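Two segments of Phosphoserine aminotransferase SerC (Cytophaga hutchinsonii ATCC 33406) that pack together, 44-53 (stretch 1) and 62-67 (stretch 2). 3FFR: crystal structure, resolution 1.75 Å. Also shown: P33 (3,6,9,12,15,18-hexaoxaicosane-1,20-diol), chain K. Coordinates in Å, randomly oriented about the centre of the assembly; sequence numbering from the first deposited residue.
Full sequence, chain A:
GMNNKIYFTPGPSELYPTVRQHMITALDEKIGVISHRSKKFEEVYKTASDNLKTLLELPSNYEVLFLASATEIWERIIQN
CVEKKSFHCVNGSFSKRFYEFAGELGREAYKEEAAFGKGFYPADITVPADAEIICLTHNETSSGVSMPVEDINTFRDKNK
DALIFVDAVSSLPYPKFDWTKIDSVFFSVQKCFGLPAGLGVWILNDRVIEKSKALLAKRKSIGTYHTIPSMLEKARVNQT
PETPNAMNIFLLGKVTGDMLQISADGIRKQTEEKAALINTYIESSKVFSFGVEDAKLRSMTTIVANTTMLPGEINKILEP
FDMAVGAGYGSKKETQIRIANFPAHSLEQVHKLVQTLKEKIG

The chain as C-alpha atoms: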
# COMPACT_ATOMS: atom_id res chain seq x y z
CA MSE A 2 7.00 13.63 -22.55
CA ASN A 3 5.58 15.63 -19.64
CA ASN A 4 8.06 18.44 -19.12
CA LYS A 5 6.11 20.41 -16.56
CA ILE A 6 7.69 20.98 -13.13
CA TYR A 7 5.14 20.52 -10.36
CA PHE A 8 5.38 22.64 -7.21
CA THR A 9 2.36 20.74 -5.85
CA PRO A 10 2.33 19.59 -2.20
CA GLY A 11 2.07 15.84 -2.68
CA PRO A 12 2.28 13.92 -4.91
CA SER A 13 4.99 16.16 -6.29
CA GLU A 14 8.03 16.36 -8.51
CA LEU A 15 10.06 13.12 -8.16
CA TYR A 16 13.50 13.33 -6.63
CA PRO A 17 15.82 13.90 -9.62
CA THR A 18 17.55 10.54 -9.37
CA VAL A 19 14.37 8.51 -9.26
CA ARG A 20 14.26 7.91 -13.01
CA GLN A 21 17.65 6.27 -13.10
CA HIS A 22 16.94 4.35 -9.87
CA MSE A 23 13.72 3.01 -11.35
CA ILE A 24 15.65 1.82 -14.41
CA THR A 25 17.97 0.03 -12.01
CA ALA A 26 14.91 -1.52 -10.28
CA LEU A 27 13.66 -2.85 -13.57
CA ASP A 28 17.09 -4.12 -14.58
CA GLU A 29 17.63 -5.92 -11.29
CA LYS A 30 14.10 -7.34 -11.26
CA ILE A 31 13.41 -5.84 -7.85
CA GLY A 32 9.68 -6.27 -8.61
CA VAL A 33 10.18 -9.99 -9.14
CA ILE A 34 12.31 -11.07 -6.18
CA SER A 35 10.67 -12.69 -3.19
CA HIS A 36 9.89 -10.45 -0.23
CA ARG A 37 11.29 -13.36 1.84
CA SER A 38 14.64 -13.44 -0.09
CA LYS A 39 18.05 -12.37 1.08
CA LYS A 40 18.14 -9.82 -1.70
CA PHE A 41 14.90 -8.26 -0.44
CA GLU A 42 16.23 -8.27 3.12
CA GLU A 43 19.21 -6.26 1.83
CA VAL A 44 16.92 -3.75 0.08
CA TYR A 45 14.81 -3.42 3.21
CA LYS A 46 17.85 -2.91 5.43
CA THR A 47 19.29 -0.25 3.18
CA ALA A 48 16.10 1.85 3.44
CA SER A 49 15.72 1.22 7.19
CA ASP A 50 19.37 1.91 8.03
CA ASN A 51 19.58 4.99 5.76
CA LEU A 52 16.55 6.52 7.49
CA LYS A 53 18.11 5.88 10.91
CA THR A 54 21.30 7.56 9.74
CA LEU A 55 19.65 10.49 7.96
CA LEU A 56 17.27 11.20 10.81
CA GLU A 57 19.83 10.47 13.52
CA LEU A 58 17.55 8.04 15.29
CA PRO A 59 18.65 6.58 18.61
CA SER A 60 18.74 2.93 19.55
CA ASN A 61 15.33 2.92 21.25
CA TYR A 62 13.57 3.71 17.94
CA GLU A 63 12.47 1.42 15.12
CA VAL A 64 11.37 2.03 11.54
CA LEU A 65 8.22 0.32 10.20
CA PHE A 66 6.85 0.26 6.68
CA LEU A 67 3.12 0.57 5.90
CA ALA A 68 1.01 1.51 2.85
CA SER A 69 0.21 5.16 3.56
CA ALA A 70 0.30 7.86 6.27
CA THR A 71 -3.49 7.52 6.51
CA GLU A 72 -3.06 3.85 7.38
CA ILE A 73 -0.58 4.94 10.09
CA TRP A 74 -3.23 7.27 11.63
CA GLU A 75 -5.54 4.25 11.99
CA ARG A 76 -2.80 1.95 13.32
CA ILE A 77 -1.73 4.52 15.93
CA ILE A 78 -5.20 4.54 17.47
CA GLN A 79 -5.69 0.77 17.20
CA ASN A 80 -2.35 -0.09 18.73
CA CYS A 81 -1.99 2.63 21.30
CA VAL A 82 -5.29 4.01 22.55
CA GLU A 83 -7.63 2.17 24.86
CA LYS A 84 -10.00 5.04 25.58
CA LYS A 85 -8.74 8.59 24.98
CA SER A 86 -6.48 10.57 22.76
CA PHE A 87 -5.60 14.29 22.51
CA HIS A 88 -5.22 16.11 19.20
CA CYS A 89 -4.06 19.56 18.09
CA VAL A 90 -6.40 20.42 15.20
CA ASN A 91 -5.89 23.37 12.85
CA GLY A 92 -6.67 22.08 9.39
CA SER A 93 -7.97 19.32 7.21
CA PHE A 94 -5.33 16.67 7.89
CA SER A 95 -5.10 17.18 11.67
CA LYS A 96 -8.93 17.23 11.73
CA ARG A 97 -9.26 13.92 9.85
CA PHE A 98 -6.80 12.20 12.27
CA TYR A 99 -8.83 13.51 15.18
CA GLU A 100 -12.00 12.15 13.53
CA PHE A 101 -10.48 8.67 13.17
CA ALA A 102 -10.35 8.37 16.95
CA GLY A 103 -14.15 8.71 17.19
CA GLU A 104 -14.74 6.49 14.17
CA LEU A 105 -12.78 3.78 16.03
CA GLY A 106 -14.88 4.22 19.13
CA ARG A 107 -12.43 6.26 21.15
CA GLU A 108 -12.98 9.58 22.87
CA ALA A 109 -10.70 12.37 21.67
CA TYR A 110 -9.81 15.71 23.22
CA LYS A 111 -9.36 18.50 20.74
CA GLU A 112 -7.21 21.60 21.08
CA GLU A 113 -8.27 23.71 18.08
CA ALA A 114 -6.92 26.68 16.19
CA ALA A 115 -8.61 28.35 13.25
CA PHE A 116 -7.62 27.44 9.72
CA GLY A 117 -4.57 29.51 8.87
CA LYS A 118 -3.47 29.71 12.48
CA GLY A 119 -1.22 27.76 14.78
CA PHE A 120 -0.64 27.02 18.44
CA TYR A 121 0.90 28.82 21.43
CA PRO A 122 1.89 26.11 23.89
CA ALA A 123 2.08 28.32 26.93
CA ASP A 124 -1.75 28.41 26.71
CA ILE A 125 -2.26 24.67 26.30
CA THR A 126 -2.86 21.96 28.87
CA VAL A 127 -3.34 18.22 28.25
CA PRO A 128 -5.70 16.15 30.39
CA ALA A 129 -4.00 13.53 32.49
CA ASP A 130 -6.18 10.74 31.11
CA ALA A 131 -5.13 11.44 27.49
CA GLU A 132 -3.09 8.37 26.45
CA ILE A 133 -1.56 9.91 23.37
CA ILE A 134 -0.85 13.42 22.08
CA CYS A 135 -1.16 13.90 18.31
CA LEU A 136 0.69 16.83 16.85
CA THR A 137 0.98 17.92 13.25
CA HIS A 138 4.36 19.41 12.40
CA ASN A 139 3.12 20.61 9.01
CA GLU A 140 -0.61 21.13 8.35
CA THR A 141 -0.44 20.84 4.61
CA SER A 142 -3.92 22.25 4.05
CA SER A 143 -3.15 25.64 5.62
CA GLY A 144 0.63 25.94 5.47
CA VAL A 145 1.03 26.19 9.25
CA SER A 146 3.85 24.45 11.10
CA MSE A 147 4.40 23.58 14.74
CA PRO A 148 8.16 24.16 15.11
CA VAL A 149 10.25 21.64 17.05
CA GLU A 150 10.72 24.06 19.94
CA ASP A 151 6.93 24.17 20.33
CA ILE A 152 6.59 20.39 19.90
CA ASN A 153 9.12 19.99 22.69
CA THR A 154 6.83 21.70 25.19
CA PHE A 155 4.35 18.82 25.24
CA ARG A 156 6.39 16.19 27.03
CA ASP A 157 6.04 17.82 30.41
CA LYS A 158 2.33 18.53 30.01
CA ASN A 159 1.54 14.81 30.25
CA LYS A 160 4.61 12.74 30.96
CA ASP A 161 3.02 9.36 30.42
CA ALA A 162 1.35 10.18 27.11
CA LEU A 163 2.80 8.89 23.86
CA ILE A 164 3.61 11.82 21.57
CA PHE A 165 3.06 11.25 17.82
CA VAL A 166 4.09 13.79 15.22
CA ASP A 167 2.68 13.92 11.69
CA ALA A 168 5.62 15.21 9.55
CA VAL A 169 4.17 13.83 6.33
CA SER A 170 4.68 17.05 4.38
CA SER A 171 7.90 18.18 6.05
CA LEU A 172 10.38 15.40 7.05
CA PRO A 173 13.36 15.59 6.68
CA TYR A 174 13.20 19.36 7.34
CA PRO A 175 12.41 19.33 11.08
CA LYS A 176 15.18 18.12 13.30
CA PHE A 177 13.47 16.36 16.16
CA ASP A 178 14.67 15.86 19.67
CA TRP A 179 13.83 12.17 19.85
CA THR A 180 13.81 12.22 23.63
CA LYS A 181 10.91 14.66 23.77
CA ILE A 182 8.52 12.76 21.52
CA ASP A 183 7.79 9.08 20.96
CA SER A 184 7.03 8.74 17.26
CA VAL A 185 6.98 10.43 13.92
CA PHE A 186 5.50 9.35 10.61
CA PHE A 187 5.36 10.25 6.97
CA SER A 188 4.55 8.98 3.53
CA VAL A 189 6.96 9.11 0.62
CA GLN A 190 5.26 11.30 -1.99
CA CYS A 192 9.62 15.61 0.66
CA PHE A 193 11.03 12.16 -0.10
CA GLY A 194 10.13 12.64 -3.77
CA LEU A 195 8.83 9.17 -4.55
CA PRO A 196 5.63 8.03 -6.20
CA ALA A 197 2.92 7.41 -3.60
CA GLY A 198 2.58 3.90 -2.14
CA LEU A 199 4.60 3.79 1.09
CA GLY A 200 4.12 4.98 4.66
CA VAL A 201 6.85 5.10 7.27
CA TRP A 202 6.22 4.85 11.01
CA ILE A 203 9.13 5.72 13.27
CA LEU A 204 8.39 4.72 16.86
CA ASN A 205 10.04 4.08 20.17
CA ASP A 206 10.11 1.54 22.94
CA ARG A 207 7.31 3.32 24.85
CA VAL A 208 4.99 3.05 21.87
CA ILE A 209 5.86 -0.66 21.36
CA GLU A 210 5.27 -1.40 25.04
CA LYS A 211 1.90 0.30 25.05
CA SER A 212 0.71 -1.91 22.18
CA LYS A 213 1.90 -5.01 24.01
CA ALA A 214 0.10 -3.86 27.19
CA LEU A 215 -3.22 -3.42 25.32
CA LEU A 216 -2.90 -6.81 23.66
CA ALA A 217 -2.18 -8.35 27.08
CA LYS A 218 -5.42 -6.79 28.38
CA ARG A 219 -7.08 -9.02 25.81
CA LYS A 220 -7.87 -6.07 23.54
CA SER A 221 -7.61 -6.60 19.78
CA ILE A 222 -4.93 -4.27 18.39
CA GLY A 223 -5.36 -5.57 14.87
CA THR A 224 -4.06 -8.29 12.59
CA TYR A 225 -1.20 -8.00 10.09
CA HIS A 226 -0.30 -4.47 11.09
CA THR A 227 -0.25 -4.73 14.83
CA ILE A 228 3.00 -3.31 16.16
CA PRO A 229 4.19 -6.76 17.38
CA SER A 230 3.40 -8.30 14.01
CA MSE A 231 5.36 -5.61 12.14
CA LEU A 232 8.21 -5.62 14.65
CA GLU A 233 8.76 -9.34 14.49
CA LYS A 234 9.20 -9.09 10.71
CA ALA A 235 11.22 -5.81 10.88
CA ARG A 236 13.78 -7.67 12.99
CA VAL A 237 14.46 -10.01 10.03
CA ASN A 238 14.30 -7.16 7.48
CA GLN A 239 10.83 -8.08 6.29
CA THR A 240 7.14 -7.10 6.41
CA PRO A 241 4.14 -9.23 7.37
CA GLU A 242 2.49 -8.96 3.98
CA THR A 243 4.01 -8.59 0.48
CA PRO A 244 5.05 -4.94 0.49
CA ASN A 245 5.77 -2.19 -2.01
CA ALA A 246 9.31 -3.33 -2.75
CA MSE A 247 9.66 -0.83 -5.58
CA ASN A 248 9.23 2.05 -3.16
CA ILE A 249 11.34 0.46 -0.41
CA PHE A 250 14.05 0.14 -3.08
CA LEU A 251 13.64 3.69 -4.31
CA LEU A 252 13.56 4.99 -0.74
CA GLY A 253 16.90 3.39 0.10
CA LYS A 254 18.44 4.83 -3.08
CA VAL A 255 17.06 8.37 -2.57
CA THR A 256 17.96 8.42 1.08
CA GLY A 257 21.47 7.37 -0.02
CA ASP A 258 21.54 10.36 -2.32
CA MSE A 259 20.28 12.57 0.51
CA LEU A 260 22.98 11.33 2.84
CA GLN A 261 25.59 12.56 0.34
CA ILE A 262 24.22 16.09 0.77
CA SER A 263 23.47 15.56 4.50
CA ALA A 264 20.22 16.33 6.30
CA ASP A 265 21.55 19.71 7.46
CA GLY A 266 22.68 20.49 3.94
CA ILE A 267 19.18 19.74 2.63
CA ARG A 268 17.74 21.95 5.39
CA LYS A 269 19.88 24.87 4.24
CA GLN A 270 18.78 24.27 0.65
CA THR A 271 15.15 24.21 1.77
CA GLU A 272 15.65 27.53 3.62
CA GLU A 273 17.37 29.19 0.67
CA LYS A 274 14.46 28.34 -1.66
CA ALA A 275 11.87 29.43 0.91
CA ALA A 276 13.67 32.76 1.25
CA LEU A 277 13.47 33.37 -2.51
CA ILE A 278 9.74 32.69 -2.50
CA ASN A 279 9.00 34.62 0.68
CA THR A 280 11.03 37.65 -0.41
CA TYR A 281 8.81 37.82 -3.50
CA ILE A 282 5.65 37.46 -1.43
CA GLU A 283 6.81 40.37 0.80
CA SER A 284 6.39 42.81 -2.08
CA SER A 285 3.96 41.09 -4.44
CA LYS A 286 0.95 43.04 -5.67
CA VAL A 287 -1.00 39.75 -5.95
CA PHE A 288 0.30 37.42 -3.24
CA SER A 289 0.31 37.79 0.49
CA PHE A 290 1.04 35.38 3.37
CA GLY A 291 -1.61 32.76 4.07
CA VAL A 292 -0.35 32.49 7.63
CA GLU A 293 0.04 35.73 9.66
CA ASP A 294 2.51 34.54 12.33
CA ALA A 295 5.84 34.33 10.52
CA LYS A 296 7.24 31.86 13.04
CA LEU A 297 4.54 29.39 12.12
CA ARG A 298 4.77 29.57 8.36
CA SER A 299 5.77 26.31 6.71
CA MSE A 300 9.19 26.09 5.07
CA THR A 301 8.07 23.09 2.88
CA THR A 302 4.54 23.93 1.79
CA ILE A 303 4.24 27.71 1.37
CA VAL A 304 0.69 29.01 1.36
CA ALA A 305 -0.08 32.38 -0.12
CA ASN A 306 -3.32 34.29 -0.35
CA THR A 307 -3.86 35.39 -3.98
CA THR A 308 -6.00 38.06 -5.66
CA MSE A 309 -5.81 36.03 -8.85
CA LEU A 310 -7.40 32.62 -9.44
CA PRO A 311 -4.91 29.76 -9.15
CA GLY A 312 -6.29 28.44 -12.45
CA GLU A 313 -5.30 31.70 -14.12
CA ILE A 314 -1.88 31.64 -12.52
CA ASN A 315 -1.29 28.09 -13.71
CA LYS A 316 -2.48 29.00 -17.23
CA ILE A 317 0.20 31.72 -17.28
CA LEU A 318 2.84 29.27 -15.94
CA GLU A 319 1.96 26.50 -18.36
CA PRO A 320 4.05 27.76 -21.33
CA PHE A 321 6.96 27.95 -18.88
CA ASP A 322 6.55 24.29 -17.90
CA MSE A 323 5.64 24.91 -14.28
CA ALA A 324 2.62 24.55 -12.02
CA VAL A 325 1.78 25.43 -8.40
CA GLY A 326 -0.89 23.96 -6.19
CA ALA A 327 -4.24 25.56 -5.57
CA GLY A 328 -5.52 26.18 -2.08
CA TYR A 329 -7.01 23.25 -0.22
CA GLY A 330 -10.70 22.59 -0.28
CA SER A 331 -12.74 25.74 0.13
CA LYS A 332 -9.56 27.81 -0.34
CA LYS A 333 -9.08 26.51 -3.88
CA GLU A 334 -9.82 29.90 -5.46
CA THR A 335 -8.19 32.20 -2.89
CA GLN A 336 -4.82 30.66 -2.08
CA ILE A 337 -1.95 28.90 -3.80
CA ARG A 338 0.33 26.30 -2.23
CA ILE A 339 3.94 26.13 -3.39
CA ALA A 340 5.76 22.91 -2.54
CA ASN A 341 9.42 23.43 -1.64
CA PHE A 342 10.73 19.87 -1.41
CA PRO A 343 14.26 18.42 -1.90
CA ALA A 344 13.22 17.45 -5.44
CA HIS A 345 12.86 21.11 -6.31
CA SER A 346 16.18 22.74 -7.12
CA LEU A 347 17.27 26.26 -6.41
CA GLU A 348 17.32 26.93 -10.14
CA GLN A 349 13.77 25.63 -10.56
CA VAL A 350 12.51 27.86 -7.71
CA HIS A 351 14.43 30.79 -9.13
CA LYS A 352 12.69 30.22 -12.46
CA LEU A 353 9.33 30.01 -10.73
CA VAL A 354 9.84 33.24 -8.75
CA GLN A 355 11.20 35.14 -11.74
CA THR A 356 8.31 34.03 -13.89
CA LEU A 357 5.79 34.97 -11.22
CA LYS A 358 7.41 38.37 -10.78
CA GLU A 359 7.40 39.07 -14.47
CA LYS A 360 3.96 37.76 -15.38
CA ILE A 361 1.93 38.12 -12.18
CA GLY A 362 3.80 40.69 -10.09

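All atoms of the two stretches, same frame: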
# COMPACT_ATOMS: atom_id res chain seq x y z
N VAL A 44 17.61 -4.96 0.57
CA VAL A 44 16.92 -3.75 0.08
C VAL A 44 16.22 -3.06 1.26
O VAL A 44 16.35 -1.85 1.50
CB VAL A 44 15.91 -4.11 -1.05
CG1 VAL A 44 14.92 -2.96 -1.43
CG2 VAL A 44 16.69 -4.61 -2.32
N TYR A 45 15.53 -3.89 2.02
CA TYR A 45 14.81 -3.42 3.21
C TYR A 45 15.80 -2.73 4.13
O TYR A 45 15.60 -1.59 4.55
CB TYR A 45 14.11 -4.59 3.92
CG TYR A 45 13.40 -4.22 5.18
CD1 TYR A 45 14.13 -3.86 6.34
CD2 TYR A 45 12.02 -4.21 5.25
CE1 TYR A 45 13.47 -3.49 7.51
CE2 TYR A 45 11.35 -3.87 6.42
CZ TYR A 45 12.06 -3.50 7.53
OH TYR A 45 11.36 -3.12 8.66
N LYS A 46 16.90 -3.40 4.43
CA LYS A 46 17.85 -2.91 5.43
C LYS A 46 18.49 -1.62 5.00
O LYS A 46 18.75 -0.74 5.81
CB LYS A 46 18.92 -3.96 5.73
CG LYS A 46 19.75 -3.65 6.94
CD LYS A 46 20.64 -4.84 7.25
CE LYS A 46 21.34 -4.67 8.61
NZ LYS A 46 22.24 -3.50 8.67
N THR A 47 18.69 -1.49 3.70
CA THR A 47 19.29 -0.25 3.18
C THR A 47 18.38 0.95 3.48
O THR A 47 18.83 1.98 3.97
CB THR A 47 19.51 -0.35 1.66
OG1 THR A 47 20.49 -1.37 1.40
CG2 THR A 47 19.96 0.96 1.07
N ALA A 48 17.10 0.78 3.19
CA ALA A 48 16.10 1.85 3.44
C ALA A 48 15.99 2.13 4.92
O ALA A 48 16.06 3.28 5.37
CB ALA A 48 14.73 1.49 2.85
N SER A 49 15.85 1.07 5.71
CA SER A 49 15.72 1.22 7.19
C SER A 49 16.96 1.88 7.82
O SER A 49 16.87 2.88 8.54
CB SER A 49 15.42 -0.14 7.84
OG SER A 49 15.22 -0.04 9.23
N ASP A 50 18.13 1.34 7.50
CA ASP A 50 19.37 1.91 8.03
C ASP A 50 19.57 3.36 7.58
O ASP A 50 20.03 4.19 8.35
CB ASP A 50 20.60 1.10 7.58
CG ASP A 50 20.78 -0.21 8.35
OD1 ASP A 50 20.05 -0.42 9.34
OD2 ASP A 50 21.66 -1.03 7.96
N ASN A 51 19.32 3.62 6.30
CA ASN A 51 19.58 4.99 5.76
C ASN A 51 18.69 6.01 6.45
O ASN A 51 19.09 7.12 6.69
CB ASN A 51 19.40 5.09 4.25
CG ASN A 51 20.56 4.47 3.47
OD1 ASN A 51 21.57 4.02 4.06
ND2 ASN A 51 20.42 4.42 2.12
N LEU A 52 17.46 5.61 6.78
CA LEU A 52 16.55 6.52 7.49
C LEU A 52 17.09 6.77 8.89
O LEU A 52 17.03 7.90 9.40
CB LEU A 52 15.12 5.99 7.55
CG LEU A 52 14.32 6.11 6.25
CD1 LEU A 52 13.03 5.25 6.34
CD2 LEU A 52 13.97 7.59 5.95
N LYS A 53 17.59 5.72 9.52
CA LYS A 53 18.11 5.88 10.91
C LYS A 53 19.30 6.82 10.89
O LYS A 53 19.51 7.62 11.80
CB LYS A 53 18.47 4.53 11.52
CG LYS A 53 17.25 3.66 11.77
CD LYS A 53 17.57 2.22 12.18
CE LYS A 53 16.31 1.42 12.35
NZ LYS A 53 16.54 -0.01 12.76
N TYR A 62 14.53 3.54 19.05
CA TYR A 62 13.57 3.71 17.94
C TYR A 62 13.69 2.63 16.87
O TYR A 62 14.79 2.15 16.56
CB TYR A 62 13.73 5.07 17.26
CG TYR A 62 13.04 6.21 17.96
CD1 TYR A 62 13.60 6.82 19.09
CD2 TYR A 62 11.83 6.70 17.50
CE1 TYR A 62 12.94 7.89 19.71
CE2 TYR A 62 11.19 7.77 18.09
CZ TYR A 62 11.72 8.35 19.19
OH TYR A 62 11.06 9.42 19.75
N GLU A 63 12.55 2.33 16.26
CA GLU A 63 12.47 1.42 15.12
C GLU A 63 11.74 2.09 13.95
O GLU A 63 11.03 3.09 14.11
CB GLU A 63 11.78 0.13 15.50
CG GLU A 63 11.87 -0.87 14.37
CD GLU A 63 13.31 -1.19 14.01
OE1 GLU A 63 13.91 -1.96 14.82
OE2 GLU A 63 13.82 -0.70 12.96
N VAL A 64 11.96 1.54 12.77
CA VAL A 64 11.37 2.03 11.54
C VAL A 64 10.46 0.93 11.03
O VAL A 64 10.92 -0.20 10.87
CB VAL A 64 12.45 2.31 10.46
CG1 VAL A 64 11.81 2.57 9.08
CG2 VAL A 64 13.34 3.47 10.83
N LEU A 65 9.20 1.25 10.76
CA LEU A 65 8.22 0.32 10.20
C LEU A 65 7.63 0.85 8.90
O LEU A 65 7.36 2.04 8.76
CB LEU A 65 7.06 -0.01 11.17
CG LEU A 65 7.51 -0.55 12.54
CD1 LEU A 65 6.24 -0.76 13.41
CD2 LEU A 65 8.35 -1.86 12.41
N PHE A 66 7.45 -0.06 7.96
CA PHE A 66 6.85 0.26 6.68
C PHE A 66 5.39 -0.20 6.54
O PHE A 66 5.05 -1.36 6.82
CB PHE A 66 7.64 -0.33 5.52
CG PHE A 66 9.07 0.16 5.44
CD1 PHE A 66 9.37 1.51 5.29
CD2 PHE A 66 10.11 -0.73 5.54
CE1 PHE A 66 10.68 1.95 5.21
CE2 PHE A 66 11.43 -0.29 5.46
CZ PHE A 66 11.71 1.04 5.31
N LEU A 67 4.57 0.76 6.13
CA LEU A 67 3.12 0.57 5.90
C LEU A 67 2.74 1.11 4.51
O LEU A 67 3.60 1.50 3.71
CB LEU A 67 2.26 1.16 7.01
CG LEU A 67 2.56 0.62 8.42
CD1 LEU A 67 3.77 1.26 9.08
CD2 LEU A 67 1.29 0.75 9.35
O4 P33 K . 12.88 -0.06 20.90
C3 P33 K . 13.22 -1.03 19.91
C2 P33 K . 14.42 -0.66 19.05
O1 P33 K . 14.40 -1.52 17.87
O HOH W 1 13.07 -1.58 10.21
O HOH W 2 8.58 -2.64 8.43
O HOH W 3 16.83 0.59 15.53

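Residues 44-53 form part of a longer α-helix, and residues 62-67 form a β-strand that packs against it. Within the helix, each amide from Ala48 to Lys53 donates to the carbonyl four residues earlier, as in Ser49 N to Tyr45 O at 2.9 Å, so the helix satisfies its own backbone and meets the strand through side chains. The two axes approach to 8.9 Å, and their N-to-C directions differ by 134°, about midway between perpendicular and antiparallel. The backbones come nearest at Ser49 and Val64, whose CA atoms lie 6.2 Å apart and where Ser49 OG lies 3.8 Å from Val64 CB; both side chains are small enough for so close an approach.

The strand's alternation decides which residues face the helix. The CA-to-CB bonds of Val64 and Phe66 point toward it, while those of Glu63 and Leu65 point away. On the helix, Tyr45, Ala48, Ser49, Leu52 and Lys53 supply the matching surface, the i, i+3, i+4 pattern expected of one helical face. Lys46 points away and instead forms a salt bridge one turn along its own helix, from its NZ to Asp50 OD2 at 2.6 Å.

Phe66 gives up the most surface to the contact. With chi1 at -60° (m), its ring presents an edge to one face of the Tyr45 ring; the planes meet at 79°, the centroids are 5.1 Å apart, and Tyr45 CE2 comes within 3.5 Å of Phe66 CD2. Such an arrangement sets the electropositive rim of one ring against the π cloud of the other. Ala48 offers only a methyl group, and its CB rests 3.9 Å from Phe66 CZ. Leu52 touches both Val64 and Phe66, the apolar strand residues whose CA-to-CB bonds point toward the helix: its CD1 lies 4.0 Å from Val64 CG1 and 4.2 Å from Phe66 CE1. Branched Val64, compact and well suited to a β-strand, also packs against Lys53, whose CE is 3.9 Å from Val64 CG2.

Polar groups line one side of this core, where water 1 joins the stretches. It lies 2.8 Å from both Tyr45 OH and Ser49 OG, and donates to Val64 O at 2.6 Å and to Glu63 OE2 at 3.0 Å. The buried hydroxyls thus find a partner, and a strand carbonyl is satisfied. Water 2 links Tyr45 OH, at 2.8 Å, to Phe66 N, at 2.9 Å, so the tyrosine pairs an aromatic face with a polar tip.

The direct polar link is the salt bridge from Lys53 NZ to Glu63 OE2, 2.8 Å long. Lysine suits this more open margin because its extended chain carries the charge to the strand while its methylenes pass Val64. Although the CA-to-CB bond of Glu63 points away, chi2 near 60° (p) helps bring its carboxylate back, and OE2 also accepts from Val64 N at 2.9 Å. Water 3 completes the margin, accepting from Lys53 NZ and donating to Tyr62 O, both at 2.8 Å.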